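MsStt7d protein (PDB 4IX3) is a homolog of the state transition kinase Stt7; its catalytic domain has a canonical protein kinase fold and probably phosphorylates proteins using ATP. Local coordinates at residues M257-L265 with T298-A306. Residues are numbered along the deposited sequence; the frame is centred on the assembly and turned at random.
Sequences MLQLAVVGL and TMDFAALDA
Where Ala261 ends one helix and Ala303 lies in the first turn of another, the backbones draw to 5.5 Å between the two CA atoms, and the short helical segments 257-261 and 302-306 lie at 110° to each other. This meeting of two helix ends is held by apolar packing and by water together. Leu304 packs against side chains at the helix end: its CD2 reaches CB of Ala261 at 3.7 Å and the methyl of Met257, whose extended chain runs past it in the opposite direction, while CD1 turns to Leu258 and Val262. Val262, the first residue to leave helical geometry, splits its branches. With CG1 anti to the backbone N (chi1 -175°), that methyl comes up to Met299 CB and the carbonyl oxygen of Asp300; CG2 lies 3.7 Å from CD1 of Phe301, meeting the ring obliquely. Farther along, the extended Met299 chain crosses Leu265 at about a right angle, with SD 3.6 Å from Leu265 CD2, and Met299 CE lies over the face of the Gly264 carbonyl, 3.4 Å from its O. Three waters bridge the backbones. One donates to both Ala261 O and Asp300 O, each at 2.7 Å, and accepts from Ala303 N; the second links Val263 N to that same Asp300 O, and the third accepts from Gly264 N and Asp300 N. Asp300 also closes an Asx turn at the start of the second helix, its OD1 accepting from Ala302 N at 3.0 Å. In the helical C-lobe of the kinase domain, this seam joins the end of helix 246-261 to the start of helix 302-318, with helix 141-161 packing on Met257 and helix 268-280 on Leu258 and Leu265.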
loop_
_atom_site.group_PDB
_atom_site.type_symbol
_atom_site.label_atom_id
_atom_site.label_comp_id
_atom_site.label_asym_id
_atom_site.label_seq_id
_atom_site.Cartn_x
_atom_site.Cartn_y
_atom_site.Cartn_z
ATOM N N MET B 257 -16.855 -2.813 -18.327
ATOM C CA MET B 257 -17.532 -2.973 -19.602
ATOM C C MET B 257 -16.900 -2.146 -20.731
ATOM O O MET B 257 -16.697 -2.671 -21.841
ATOM C CB MET B 257 -18.974 -2.563 -19.461
ATOM C CG MET B 257 -19.739 -2.718 -20.784
ATOM S SD MET B 257 -21.491 -2.808 -20.516
ATOM C CE MET B 257 -22.065 -2.787 -22.232
ATOM N N LEU B 258 -16.567 -0.874 -20.442
ATOM C CA LEU B 258 -15.891 -0.054 -21.454
ATOM C C LEU B 258 -14.620 -0.723 -21.932
ATOM O O LEU B 258 -14.308 -0.711 -23.120
ATOM C CB LEU B 258 -15.555 1.316 -20.890
ATOM C CG LEU B 258 -16.771 2.245 -20.674
ATOM C CD1 LEU B 258 -16.475 3.390 -19.732
ATOM C CD2 LEU B 258 -17.292 2.800 -22.016
ATOM N N GLN B 259 -13.796 -1.220 -20.994
ATOM C CA GLN B 259 -12.549 -1.817 -21.404
ATOM C C GLN B 259 -12.718 -3.119 -22.173
ATOM O O GLN B 259 -11.971 -3.386 -23.099
ATOM C CB GLN B 259 -11.672 -1.996 -20.171
ATOM C CG GLN B 259 -11.365 -0.677 -19.483
ATOM C CD GLN B 259 -10.138 -0.715 -18.606
ATOM O OE1 GLN B 259 -9.115 -0.037 -18.874
ATOM N NE2 GLN B 259 -10.278 -1.392 -17.508
ATOM N N LEU B 260 -13.658 -3.962 -21.726
ATOM C CA LEU B 260 -13.888 -5.193 -22.488
ATOM C C LEU B 260 -14.401 -4.862 -23.896
ATOM O O LEU B 260 -14.030 -5.543 -24.836
ATOM C CB LEU B 260 -14.894 -6.079 -21.748
ATOM C CG LEU B 260 -14.369 -6.561 -20.388
ATOM C CD1 LEU B 260 -15.487 -7.354 -19.764
ATOM C CD2 LEU B 260 -13.111 -7.380 -20.621
ATOM N N ALA B 261 -15.298 -3.880 -23.985
ATOM C CA ALA B 261 -15.984 -3.575 -25.244
ATOM C C ALA B 261 -15.112 -2.871 -26.277
ATOM O O ALA B 261 -15.365 -3.036 -27.479
ATOM C CB ALA B 261 -17.226 -2.744 -24.944
ATOM N N VAL B 262 -14.118 -2.088 -25.838
ATOM C CA VAL B 262 -13.370 -1.190 -26.762
ATOM C C VAL B 262 -11.878 -1.397 -26.540
ATOM O O VAL B 262 -11.368 -1.027 -25.455
ATOM C CB VAL B 262 -13.723 0.286 -26.555
ATOM C CG1 VAL B 262 -13.046 1.169 -27.599
ATOM C CG2 VAL B 262 -15.235 0.496 -26.563
ATOM N N VAL B 263 -11.211 -2.052 -27.495
ATOM C CA VAL B 263 -9.783 -2.412 -27.365
ATOM C C VAL B 263 -8.970 -1.182 -26.930
ATOM O O VAL B 263 -8.099 -1.280 -26.048
ATOM C CB VAL B 263 -9.200 -3.102 -28.623
ATOM C CG1 VAL B 263 -7.691 -3.291 -28.494
ATOM C CG2 VAL B 263 -9.912 -4.436 -28.835
ATOM N N GLY B 264 -9.209 -0.057 -27.579
ATOM C CA GLY B 264 -8.437 1.152 -27.266
ATOM C C GLY B 264 -8.669 1.723 -25.873
ATOM O O GLY B 264 -7.867 2.577 -25.432
ATOM N N LEU B 265 -9.703 1.262 -25.139
ATOM C CA LEU B 265 -9.866 1.723 -23.767
ATOM C C LEU B 265 -9.206 0.783 -22.764
ATOM O O LEU B 265 -9.357 1.002 -21.560
ATOM C CB LEU B 265 -11.336 1.899 -23.419
ATOM C CG LEU B 265 -12.068 2.884 -24.356
ATOM C CD1 LEU B 265 -13.528 2.997 -23.950
ATOM C CD2 LEU B 265 -11.370 4.240 -24.355
ATOM N N THR B 298 -8.842 6.165 -33.726
ATOM C CA THR B 298 -7.981 4.985 -33.554
ATOM C C THR B 298 -8.745 3.836 -32.910
ATOM O O THR B 298 -8.230 2.719 -32.888
ATOM C CB THR B 298 -6.658 5.230 -32.763
ATOM O OG1 THR B 298 -6.933 5.475 -31.377
ATOM C CG2 THR B 298 -5.771 6.365 -33.345
ATOM N N MET B 299 -9.958 4.093 -32.412
ATOM C CA MET B 299 -10.728 3.088 -31.676
ATOM C C MET B 299 -11.952 2.641 -32.442
ATOM O O MET B 299 -12.355 3.294 -33.418
ATOM C CB MET B 299 -11.143 3.610 -30.294
ATOM C CG MET B 299 -9.976 4.222 -29.528
ATOM S SD MET B 299 -10.389 4.344 -27.786
ATOM C CE MET B 299 -8.975 5.288 -27.236
ATOM N N ASP B 300 -12.505 1.511 -32.007
ATOM C CA ASP B 300 -13.649 0.913 -32.686
ATOM C C ASP B 300 -14.739 0.578 -31.656
ATOM O O ASP B 300 -14.540 -0.297 -30.791
ATOM C CB ASP B 300 -13.183 -0.342 -33.415
ATOM C CG ASP B 300 -14.263 -0.978 -34.255
ATOM O OD1 ASP B 300 -15.459 -0.689 -34.079
ATOM O OD2 ASP B 300 -13.893 -1.810 -35.107
ATOM N N PHE B 301 -15.804 1.385 -31.658
ATOM C CA PHE B 301 -16.901 1.261 -30.694
ATOM C C PHE B 301 -17.983 0.260 -31.119
ATOM O O PHE B 301 -19.079 0.280 -30.532
ATOM C CB PHE B 301 -17.540 2.599 -30.432
ATOM C CG PHE B 301 -16.602 3.586 -29.816
ATOM C CD1 PHE B 301 -16.260 3.506 -28.472
ATOM C CD2 PHE B 301 -16.067 4.606 -30.583
ATOM C CE1 PHE B 301 -15.377 4.419 -27.903
ATOM C CE2 PHE B 301 -15.179 5.512 -30.029
ATOM C CZ PHE B 301 -14.841 5.428 -28.685
ATOM N N ALA B 302 -17.700 -0.613 -32.100
ATOM C CA ALA B 302 -18.749 -1.522 -32.644
ATOM C C ALA B 302 -19.512 -2.274 -31.549
ATOM O O ALA B 302 -20.742 -2.468 -31.662
ATOM C CB ALA B 302 -18.174 -2.527 -33.617
ATOM N N ALA B 303 -18.828 -2.784 -30.512
ATOM C CA ALA B 303 -19.543 -3.558 -29.500
ATOM C C ALA B 303 -20.623 -2.758 -28.774
ATOM O O ALA B 303 -21.646 -3.325 -28.356
ATOM C CB ALA B 303 -18.562 -4.239 -28.524
ATOM N N LEU B 304 -20.358 -1.480 -28.522
ATOM C CA LEU B 304 -21.306 -0.609 -27.861
ATOM C C LEU B 304 -22.383 -0.152 -28.853
ATOM O O LEU B 304 -23.536 0.062 -28.442
ATOM C CB LEU B 304 -20.604 0.600 -27.223
ATOM C CG LEU B 304 -19.522 0.194 -26.202
ATOM C CD1 LEU B 304 -18.888 1.467 -25.648
ATOM C CD2 LEU B 304 -20.190 -0.610 -25.084
ATOM N N ASP B 305 -21.983 0.041 -30.124
ATOM C CA ASP B 305 -22.926 0.445 -31.177
ATOM C C ASP B 305 -23.941 -0.660 -31.504
ATOM O O ASP B 305 -25.040 -0.362 -31.983
ATOM C CB ASP B 305 -22.159 0.694 -32.473
ATOM C CG ASP B 305 -21.311 1.966 -32.415
ATOM O OD1 ASP B 305 -21.635 2.877 -31.631
ATOM O OD2 ASP B 305 -20.338 2.060 -33.203
ATOM N N ALA B 306 -23.591 -1.939 -31.332
ATOM C CA ALA B 306 -24.383 -3.034 -31.895
ATOM C C ALA B 306 -25.804 -2.977 -31.344
ATOM O O ALA B 306 -26.072 -2.611 -30.191
ATOM C CB ALA B 306 -23.741 -4.363 -31.514
HETATM O O HOH W 1 -16.011 -2.464 -30.012
HETATM O O HOH W 2 -12.451 -2.175 -30.164
HETATM O O HOH W 3 -10.525 0.046 -30.247
#